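Side-chain contacts in glycosaminoglycan xylosylkinase (Hydra vulgaris, PDB 5XOM), which probably phosphorylates the xylose of the glycosaminoglycan linkage region on proteoglycans, as a sugar kinase of the Fam20 family: residues Trp50-Asp55 against Asp67-Lys72; Leu145-Ala150 against Leu263-Ile268; Glu246-Val249 against Pro253-Lys256. One frame throughout, in Å; residues are numbered along the deposited sequence.

Interaction 1: Trp50-Asp55 against Asp67-Lys72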
loop_
_atom_site.group_PDB
_atom_site.type_symbol
_atom_site.label_atom_id
_atom_site.label_comp_id
_atom_site.label_asym_id
_atom_site.label_seq_id
_atom_site.Cartn_x
_atom_site.Cartn_y
_atom_site.Cartn_z
ATOM N N TRP A 50 1.821 2.227 -15.070
ATOM C CA TRP A 50 2.994 1.444 -15.445
ATOM C C TRP A 50 4.178 1.749 -14.540
ATOM O O TRP A 50 5.016 0.872 -14.310
ATOM C CB TRP A 50 3.374 1.667 -16.910
ATOM C CG TRP A 50 2.295 1.415 -17.948
ATOM C CD1 TRP A 50 2.209 2.005 -19.178
ATOM C CD2 TRP A 50 1.170 0.513 -17.862
ATOM N NE1 TRP A 50 1.110 1.535 -19.861
ATOM C CE2 TRP A 50 0.454 0.624 -19.075
ATOM C CE3 TRP A 50 0.699 -0.372 -16.882
ATOM C CZ2 TRP A 50 -0.699 -0.113 -19.334
ATOM C CZ3 TRP A 50 -0.450 -1.100 -17.141
ATOM C CH2 TRP A 50 -1.135 -0.966 -18.356
ATOM N N ASP A 51 4.241 2.959 -13.981
ATOM C CA ASP A 51 5.277 3.254 -12.997
ATOM C C ASP A 51 5.000 2.545 -11.676
ATOM O O ASP A 51 5.934 2.098 -10.999
ATOM C CB ASP A 51 5.388 4.764 -12.788
ATOM C CG ASP A 51 6.015 5.476 -13.977
ATOM O OD1 ASP A 51 6.959 4.923 -14.586
ATOM O OD2 ASP A 51 5.565 6.594 -14.296
ATOM N N VAL A 52 3.726 2.446 -11.286
ATOM C CA VAL A 52 3.368 1.671 -10.100
ATOM C C VAL A 52 3.849 0.232 -10.239
ATOM O O VAL A 52 4.373 -0.358 -9.287
ATOM C CB VAL A 52 1.851 1.740 -9.851
ATOM C CG1 VAL A 52 1.466 0.857 -8.671
ATOM C CG2 VAL A 52 1.421 3.189 -9.615
ATOM N N TRP A 53 3.670 -0.353 -11.428
ATOM C CA TRP A 53 4.132 -1.715 -11.684
ATOM C C TRP A 53 5.650 -1.809 -11.595
ATOM O O TRP A 53 6.190 -2.703 -10.933
ATOM C CB TRP A 53 3.631 -2.171 -13.060
ATOM C CG TRP A 53 4.229 -3.449 -13.624
ATOM C CD1 TRP A 53 4.697 -3.637 -14.895
ATOM C CD2 TRP A 53 4.392 -4.709 -12.952
ATOM N NE1 TRP A 53 5.147 -4.925 -15.056
ATOM C CE2 TRP A 53 4.971 -5.606 -13.879
ATOM C CE3 TRP A 53 4.111 -5.166 -11.658
ATOM C CZ2 TRP A 53 5.269 -6.931 -13.556
ATOM C CZ3 TRP A 53 4.413 -6.484 -11.335
ATOM C CH2 TRP A 53 4.987 -7.350 -12.283
ATOM N N HIS A 54 6.360 -0.888 -12.249
ATOM C CA HIS A 54 7.819 -0.967 -12.263
ATOM C C HIS A 54 8.409 -0.783 -10.870
ATOM O O HIS A 54 9.428 -1.401 -10.547
ATOM C CB HIS A 54 8.397 0.071 -13.225
ATOM C CG HIS A 54 8.136 -0.227 -14.669
ATOM N ND1 HIS A 54 8.921 0.275 -15.685
ATOM C CD2 HIS A 54 7.175 -0.969 -15.270
ATOM C CE1 HIS A 54 8.458 -0.149 -16.847
ATOM N NE2 HIS A 54 7.397 -0.903 -16.623
ATOM N N ASP A 55 7.788 0.049 -10.035
ATOM C CA ASP A 55 8.337 0.371 -8.722
ATOM C C ASP A 55 7.951 -0.610 -7.622
ATOM O O ASP A 55 8.572 -0.577 -6.553
ATOM C CB ASP A 55 7.897 1.772 -8.284
ATOM C CG ASP A 55 8.471 2.866 -9.156
ATOM O OD1 ASP A 55 9.524 2.641 -9.793
ATOM O OD2 ASP A 55 7.865 3.957 -9.193
ATOM N N ASP A 67 -4.215 -3.277 -2.129
ATOM C CA ASP A 67 -5.219 -3.388 -3.181
ATOM C C ASP A 67 -5.293 -2.121 -4.019
ATOM O O ASP A 67 -5.611 -2.187 -5.212
ATOM C CB ASP A 67 -6.590 -3.698 -2.579
ATOM C CG ASP A 67 -6.698 -5.127 -2.074
ATOM O OD1 ASP A 67 -5.794 -5.939 -2.377
ATOM O OD2 ASP A 67 -7.689 -5.439 -1.378
ATOM N N VAL A 68 -5.012 -0.962 -3.420
ATOM C CA VAL A 68 -5.054 0.288 -4.172
ATOM C C VAL A 68 -4.021 0.269 -5.289
ATOM O O VAL A 68 -4.315 0.612 -6.440
ATOM C CB VAL A 68 -4.854 1.492 -3.234
ATOM C CG1 VAL A 68 -4.782 2.773 -4.036
ATOM C CG2 VAL A 68 -5.993 1.562 -2.232
ATOM N N GLU A 69 -2.798 -0.149 -4.966
ATOM C CA GLU A 69 -1.740 -0.181 -5.973
ATOM C C GLU A 69 -2.024 -1.231 -7.044
ATOM O O GLU A 69 -1.825 -0.975 -8.237
ATOM C CB GLU A 69 -0.390 -0.433 -5.303
ATOM C CG GLU A 69 0.032 0.673 -4.339
ATOM C CD GLU A 69 1.495 0.582 -3.925
ATOM O OE1 GLU A 69 2.262 -0.136 -4.598
ATOM O OE2 GLU A 69 1.883 1.240 -2.937
ATOM N N ILE A 70 -2.500 -2.412 -6.640
ATOM C CA ILE A 70 -2.731 -3.493 -7.598
ATOM C C ILE A 70 -3.942 -3.193 -8.477
ATOM O O ILE A 70 -3.884 -3.354 -9.704
ATOM C CB ILE A 70 -2.868 -4.841 -6.865
ATOM C CG1 ILE A 70 -1.496 -5.277 -6.356
ATOM C CG2 ILE A 70 -3.412 -5.909 -7.790
ATOM C CD1 ILE A 70 -0.540 -5.650 -7.487
ATOM N N TYR A 71 -5.052 -2.736 -7.878
ATOM C CA TYR A 71 -6.222 -2.392 -8.692
ATOM C C TYR A 71 -5.912 -1.273 -9.672
ATOM O O TYR A 71 -6.471 -1.240 -10.774
ATOM C CB TYR A 71 -7.418 -1.981 -7.828
ATOM C CG TYR A 71 -8.097 -3.113 -7.090
ATOM C CD1 TYR A 71 -7.410 -4.282 -6.784
ATOM C CD2 TYR A 71 -9.439 -3.026 -6.729
ATOM C CE1 TYR A 71 -8.022 -5.314 -6.108
ATOM C CE2 TYR A 71 -10.066 -4.063 -6.052
ATOM C CZ TYR A 71 -9.347 -5.201 -5.744
ATOM O OH TYR A 71 -9.939 -6.248 -5.078
ATOM N N LYS A 72 -5.037 -0.343 -9.291
ATOM C CA LYS A 72 -4.635 0.709 -10.216
ATOM C C LYS A 72 -3.983 0.119 -11.459
ATOM O O LYS A 72 -4.236 0.574 -12.582
ATOM C CB LYS A 72 -3.684 1.674 -9.505
ATOM C CG LYS A 72 -3.260 2.889 -10.311
ATOM C CD LYS A 72 -2.474 3.832 -9.414
ATOM C CE LYS A 72 -1.986 5.036 -10.169
ATOM N NZ LYS A 72 -3.084 6.023 -10.345
HETATM O O HOH W 1 4.671 0.836 -6.637
#
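Val-52 lies against Glu-69 and Lys-72, and its two methyls divide the work. CG1 approaches the backbone of the facing helix. It sits 3.8 Å from Glu-69 O and 4.1 Å from Glu-69 CB. CG2 meets the aliphatic part of Lys-72, 3.9 Å from CE, and the two side chains cross at about a right angle. The Lys-72 chain runs out straight from a CG placed opposite the backbone N (chi1 -176°) and bends at its last torsion. Its methylenes therefore touch the valine, not its ammonium. No direct hydrogen bond joins the two segments. A water does, donating to Val-52 O at 2.9 Å and weakly to Glu-69 OE1 at 3.3 Å. The other carboxylate oxygen, OE2, is held by Ser-66 of the second subunit. Ser-66 of the same chain bonds Glu-69 N through its hydroxyl. An alanine here lacks both methyls, which would probably open a gap beside Glu-69 O and let the Lys-72 methylenes shift. Val-52 also packs on Ile-47 and Val-73 of its own chain. Trp-50, two residues earlier, touches Ala-76 and Met-77 further along helix 67-79. Val-52 and Val-68 each meet the other's counterpart on the second subunit, and Lys-72 touches Val-68 of that subunit too. This is sparse helix-to-helix packing between helices 49-56 and 67-79, set at a reciprocal dimer interface.

Interaction 2: Leu145-Ala150 against Leu263-Ile268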
loop_
_atom_site.group_PDB
_atom_site.type_symbol
_atom_site.label_atom_id
_atom_site.label_comp_id
_atom_site.label_asym_id
_atom_site.label_seq_id
_atom_site.Cartn_x
_atom_site.Cartn_y
_atom_site.Cartn_z
ATOM N N LEU A 145 -2.661 -16.211 -0.883
ATOM C CA LEU A 145 -1.807 -17.039 -0.043
ATOM C C LEU A 145 -0.551 -16.320 0.429
ATOM O O LEU A 145 0.234 -16.916 1.176
ATOM C CB LEU A 145 -1.402 -18.317 -0.780
ATOM C CG LEU A 145 -2.496 -19.288 -1.212
ATOM C CD1 LEU A 145 -1.915 -20.348 -2.142
ATOM C CD2 LEU A 145 -3.167 -19.916 0.009
ATOM N N GLY A 146 -0.341 -15.067 0.026
ATOM C CA GLY A 146 0.804 -14.311 0.493
ATOM C C GLY A 146 2.112 -14.629 -0.190
ATOM O O GLY A 146 3.170 -14.263 0.331
ATOM N N PHE A 147 2.083 -15.316 -1.335
ATOM C CA PHE A 147 3.319 -15.578 -2.067
ATOM C C PHE A 147 3.805 -14.324 -2.795
ATOM O O PHE A 147 4.997 -14.009 -2.767
ATOM C CB PHE A 147 3.121 -16.732 -3.054
ATOM C CG PHE A 147 3.010 -18.082 -2.402
ATOM C CD1 PHE A 147 3.917 -18.479 -1.433
ATOM C CD2 PHE A 147 1.999 -18.957 -2.759
ATOM C CE1 PHE A 147 3.819 -19.725 -0.832
ATOM C CE2 PHE A 147 1.898 -20.206 -2.165
ATOM C CZ PHE A 147 2.810 -20.586 -1.198
ATOM N N TYR A 148 2.894 -13.610 -3.462
ATOM C CA TYR A 148 3.199 -12.371 -4.182
ATOM C C TYR A 148 4.299 -12.566 -5.235
ATOM O O TYR A 148 5.150 -11.699 -5.438
ATOM C CB TYR A 148 3.560 -11.238 -3.207
ATOM C CG TYR A 148 2.416 -10.878 -2.263
ATOM C CD1 TYR A 148 1.281 -10.225 -2.733
ATOM C CD2 TYR A 148 2.468 -11.201 -0.909
ATOM C CE1 TYR A 148 0.232 -9.908 -1.890
ATOM C CE2 TYR A 148 1.419 -10.884 -0.055
ATOM C CZ TYR A 148 0.307 -10.239 -0.551
ATOM O OH TYR A 148 -0.736 -9.931 0.292
ATOM N N ARG A 149 4.256 -13.697 -5.944
ATOM C CA ARG A 149 5.255 -14.061 -6.945
ATOM C C ARG A 149 4.703 -14.166 -8.355
ATOM O O ARG A 149 5.401 -14.692 -9.235
ATOM C CB ARG A 149 5.897 -15.391 -6.581
ATOM C CG ARG A 149 6.466 -15.335 -5.240
ATOM C CD ARG A 149 6.924 -16.646 -4.692
ATOM N NE ARG A 149 6.991 -16.432 -3.262
ATOM C CZ ARG A 149 7.402 -17.309 -2.373
ATOM N NH1 ARG A 149 7.838 -18.525 -2.722
ATOM N NH2 ARG A 149 7.399 -16.951 -1.099
ATOM N N ALA A 150 3.463 -13.751 -8.576
ATOM C CA ALA A 150 2.822 -13.859 -9.876
ATOM C C ALA A 150 2.608 -12.477 -10.480
ATOM O O ALA A 150 2.141 -11.573 -9.776
ATOM C CB ALA A 150 1.476 -14.582 -9.749
ATOM N N LEU A 263 10.996 -23.818 -4.312
ATOM C CA LEU A 263 10.356 -24.872 -5.096
ATOM C C LEU A 263 9.322 -25.636 -4.282
ATOM O O LEU A 263 8.335 -26.128 -4.842
ATOM C CB LEU A 263 11.396 -25.846 -5.653
ATOM C CG LEU A 263 12.428 -25.300 -6.641
ATOM C CD1 LEU A 263 13.378 -26.404 -7.082
ATOM C CD2 LEU A 263 11.752 -24.655 -7.845
ATOM N N ILE A 264 9.510 -25.722 -2.964
ATOM C CA ILE A 264 8.508 -26.367 -2.122
ATOM C C ILE A 264 7.272 -25.480 -1.990
ATOM O O ILE A 264 6.135 -25.966 -2.078
ATOM C CB ILE A 264 9.123 -26.738 -0.761
ATOM C CG1 ILE A 264 10.281 -27.727 -0.968
ATOM C CG2 ILE A 264 8.070 -27.338 0.149
ATOM C CD1 ILE A 264 11.039 -28.117 0.296
ATOM N N ASP A 265 7.466 -24.169 -1.780
ATOM C CA ASP A 265 6.357 -23.217 -1.858
ATOM C C ASP A 265 5.585 -23.384 -3.159
ATOM O O ASP A 265 4.353 -23.495 -3.164
ATOM C CB ASP A 265 6.869 -21.772 -1.768
ATOM C CG ASP A 265 7.196 -21.330 -0.350
ATOM O OD1 ASP A 265 6.823 -22.031 0.613
ATOM O OD2 ASP A 265 7.811 -20.248 -0.210
ATOM N N THR A 266 6.307 -23.370 -4.283
ATOM C CA THR A 266 5.664 -23.398 -5.589
ATOM C C THR A 266 5.009 -24.746 -5.870
ATOM O O THR A 266 4.025 -24.807 -6.618
ATOM C CB THR A 266 6.686 -23.025 -6.667
ATOM O OG1 THR A 266 7.121 -21.676 -6.453
ATOM C CG2 THR A 266 6.086 -23.129 -8.071
ATOM N N SER A 267 5.520 -25.831 -5.280
ATOM C CA SER A 267 4.857 -27.119 -5.458
ATOM C C SER A 267 3.516 -27.151 -4.736
ATOM O O SER A 267 2.565 -27.773 -5.222
ATOM C CB SER A 267 5.753 -28.256 -4.967
ATOM O OG SER A 267 5.757 -28.333 -3.553
ATOM N N ILE A 268 3.413 -26.464 -3.597
ATOM C CA ILE A 268 2.132 -26.334 -2.912
ATOM C C ILE A 268 1.171 -25.499 -3.747
ATOM O O ILE A 268 -0.001 -25.855 -3.924
ATOM C CB ILE A 268 2.341 -25.723 -1.513
ATOM C CG1 ILE A 268 3.029 -26.730 -0.589
ATOM C CG2 ILE A 268 1.017 -25.243 -0.920
ATOM C CD1 ILE A 268 3.543 -26.116 0.695
HETATM O O HOH W 2 8.821 -19.593 -5.270
#
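Arg-149 and Phe-147 both close on Asp-265, one by charge and the other by packing. The arginine leaves its backbone with CG on the side of the N (chi1 -56°) and then stays extended to NE. This brings a face of the guanidinium against the rim atom Phe-147 CD1, which lies 3.7 Å above its plane, over its centre. NE donates to Phe-147 O at 3.2 Å, from above the carbonyl plane, which steadies the rotation of the group. Asp-265 OD2 lies at the edge of the guanidinium, near its plane. NH1 donates to Asp-265 OD2 at 3.0 Å, with an N-H...O angle of 151°, and OD2 accepts on its anti lone pair. NH2 adds a weak bond to the same oxygen. Both nitrogens share OD2 and the planes are 51° apart, so this is not the flat two-oxygen pairing.

The topology is consistent with a protein-kinase fold, in which helix 132-144 probably corresponds to alphaC and segment 145-150 to the loop between it and the fourth strand of the N-lobe. That loop docks here on helix 259-273, the probable alphaE of the C-lobe. Gly-146, with positive phi, follows helix 132-144 and closes its C-terminal end in a Schellman motif.

Phe-147 meets the aspartate obliquely. Its CE1 is 3.8 Å from Asp-265 CG, and its CZ is 3.8 Å from Asp-265 O. The buried carboxylate has further partners: Arg-322 makes a second salt bridge to OD2, and Thr-325 bonds OD1. Two arginines on one oxygen would probably stabilise its negative charge. A water accepts from Arg-149 NH1 at 2.9 Å and also bonds Thr-266 OG1, whose hydroxyl is further tied to His-294.

Interaction 3: Glu246-Val249 against Pro253-Lys256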
loop_
_atom_site.group_PDB
_atom_site.type_symbol
_atom_site.label_atom_id
_atom_site.label_comp_id
_atom_site.label_asym_id
_atom_site.label_seq_id
_atom_site.Cartn_x
_atom_site.Cartn_y
_atom_site.Cartn_z
ATOM N N GLU A 246 17.548 -35.990 -0.934
ATOM C CA GLU A 246 18.924 -36.079 -0.459
ATOM C C GLU A 246 19.920 -35.908 -1.601
ATOM O O GLU A 246 20.986 -35.310 -1.425
ATOM C CB GLU A 246 19.123 -37.423 0.239
ATOM C CG GLU A 246 18.253 -37.605 1.476
ATOM C CD GLU A 246 18.307 -39.018 2.031
ATOM O OE1 GLU A 246 19.290 -39.739 1.755
ATOM O OE2 GLU A 246 17.372 -39.399 2.772
ATOM N N SER A 247 19.579 -36.421 -2.786
ATOM C CA SER A 247 20.446 -36.269 -3.952
ATOM C C SER A 247 20.420 -34.845 -4.510
ATOM O O SER A 247 21.437 -34.368 -5.023
ATOM C CB SER A 247 20.036 -37.272 -5.027
ATOM O OG SER A 247 20.376 -36.838 -6.284
ATOM N N VAL A 248 19.272 -34.167 -4.442
ATOM C CA VAL A 248 19.148 -32.832 -5.023
ATOM C C VAL A 248 19.984 -31.821 -4.246
ATOM O O VAL A 248 20.635 -30.953 -4.835
ATOM C CB VAL A 248 17.671 -32.410 -5.082
ATOM C CG1 VAL A 248 17.538 -30.983 -5.608
ATOM C CG2 VAL A 248 16.888 -33.381 -5.944
ATOM N N VAL A 249 19.959 -31.902 -2.914
ATOM C CA VAL A 249 20.592 -30.898 -2.064
ATOM C C VAL A 249 22.113 -30.866 -2.153
ATOM O O VAL A 249 22.731 -29.978 -1.560
ATOM C CB VAL A 249 20.197 -31.126 -0.601
ATOM C CG1 VAL A 249 18.690 -31.264 -0.480
ATOM C CG2 VAL A 249 20.917 -32.362 -0.057
ATOM N N PRO A 253 21.959 -25.063 -7.245
ATOM C CA PRO A 253 21.727 -24.055 -6.200
ATOM C C PRO A 253 20.818 -24.543 -5.076
ATOM O O PRO A 253 20.169 -23.732 -4.410
ATOM C CB PRO A 253 21.061 -22.927 -6.980
ATOM C CG PRO A 253 20.262 -23.650 -8.019
ATOM C CD PRO A 253 20.988 -24.932 -8.342
ATOM N N TYR A 254 20.737 -25.853 -4.891
ATOM C CA TYR A 254 19.871 -26.425 -3.870
ATOM C C TYR A 254 20.595 -26.690 -2.555
ATOM O O TYR A 254 19.963 -27.166 -1.605
ATOM C CB TYR A 254 19.204 -27.698 -4.412
ATOM C CG TYR A 254 18.624 -27.459 -5.791
ATOM C CD1 TYR A 254 17.496 -26.663 -5.959
ATOM C CD2 TYR A 254 19.225 -27.989 -6.926
ATOM C CE1 TYR A 254 16.971 -26.417 -7.217
ATOM C CE2 TYR A 254 18.710 -27.748 -8.188
ATOM C CZ TYR A 254 17.581 -26.960 -8.326
ATOM O OH TYR A 254 17.059 -26.714 -9.575
ATOM N N THR A 255 21.894 -26.381 -2.468
ATOM C CA THR A 255 22.639 -26.649 -1.240
ATOM C C THR A 255 22.390 -25.571 -0.192
ATOM O O THR A 255 22.249 -25.880 0.996
ATOM C CB THR A 255 24.139 -26.727 -1.520
ATOM O OG1 THR A 255 24.655 -25.410 -1.726
ATOM C CG2 THR A 255 24.396 -27.518 -2.777
ATOM N N LYS A 256 22.371 -24.305 -0.606
ATOM C CA LYS A 256 22.198 -23.182 0.304
ATOM C C LYS A 256 21.199 -22.205 -0.296
ATOM O O LYS A 256 20.859 -22.274 -1.480
ATOM C CB LYS A 256 23.494 -22.408 0.568
ATOM C CG LYS A 256 24.002 -21.671 -0.667
ATOM C CD LYS A 256 25.065 -20.638 -0.317
ATOM C CE LYS A 256 26.395 -21.269 -0.030
ATOM N NZ LYS A 256 27.450 -20.262 0.271
#
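Tyr-254 packs on Val-248 where the chain turns back after helix 244-248. The contact is a local chain reversal in the kinase-like C-lobe, made before helix 259-273 begins. A cis peptide bond precedes Pro-253 in the returning arm.

The inner side is the packed one. Val-248 CG1 lies 3.7 Å from Tyr-254 CD2, and just as near CG, so the methyl sits by the root of the ring. The two side chains cross obliquely. CG1 is the branch opposite the valine N (chi1 177°), which brings it up to the tyrosine. The Val-248 carbonyl is part of the same patch, with O 3.6 Å from Tyr-254 CB. Pro-253 CD rests on a face of the ring, 3.6 Å above its plane and offset toward the rim. The ring also touches Arg-259 and Leu-263 of the next helix and Pro-226 of a loop. Its hydroxyl is hydrogen-bonded to the hydroxyl of Tyr-281, so the ring is held at both ends. Val-248 is backed by Trp-227.

The outer side is less buried and faces solvent, and it touches mainly through backbone atoms and one close methyl. Val-249 is only partly covered, though its side chain touches Leu-260. Its CA passes 3.8 Å from Tyr-254 O, with no hydrogen bond between the segments. Thr-255 is exposed, and it touches a neighbouring molecule in the crystal. Its methyl turns to the carbonyl of Val-249. CG2 stands opposite the threonine's own carbonyl carbon and lies 3.2 Å from Val-249 O. That same oxygen receives a CA-H...O contact from Thr-255 CA, at 3.3 Å and 131° at the hydrogen.

In the fold
The three contacts come in different parts of a kinase-like fold. Interaction 1 closes first along the chain. It pairs helices 49-56 and 67-79, near the second subunit. Interaction 2 follows, its centre about 21 Å from that of interaction 1. It joins the loop after helix 132-144 to helix 259-273, so it ties the N-lobe side to the C-lobe. Interaction 3 is nested within the loop that interaction 2 closes. Their centres are about 19 Å apart, and they touch where Leu-263 CD1 meets Tyr-254 CE1 at 3.6 Å. Interactions 1 and 3 are about 36 Å apart between centres. The set thus runs from the dimer interface through the lobe junction to the outer C-lobe.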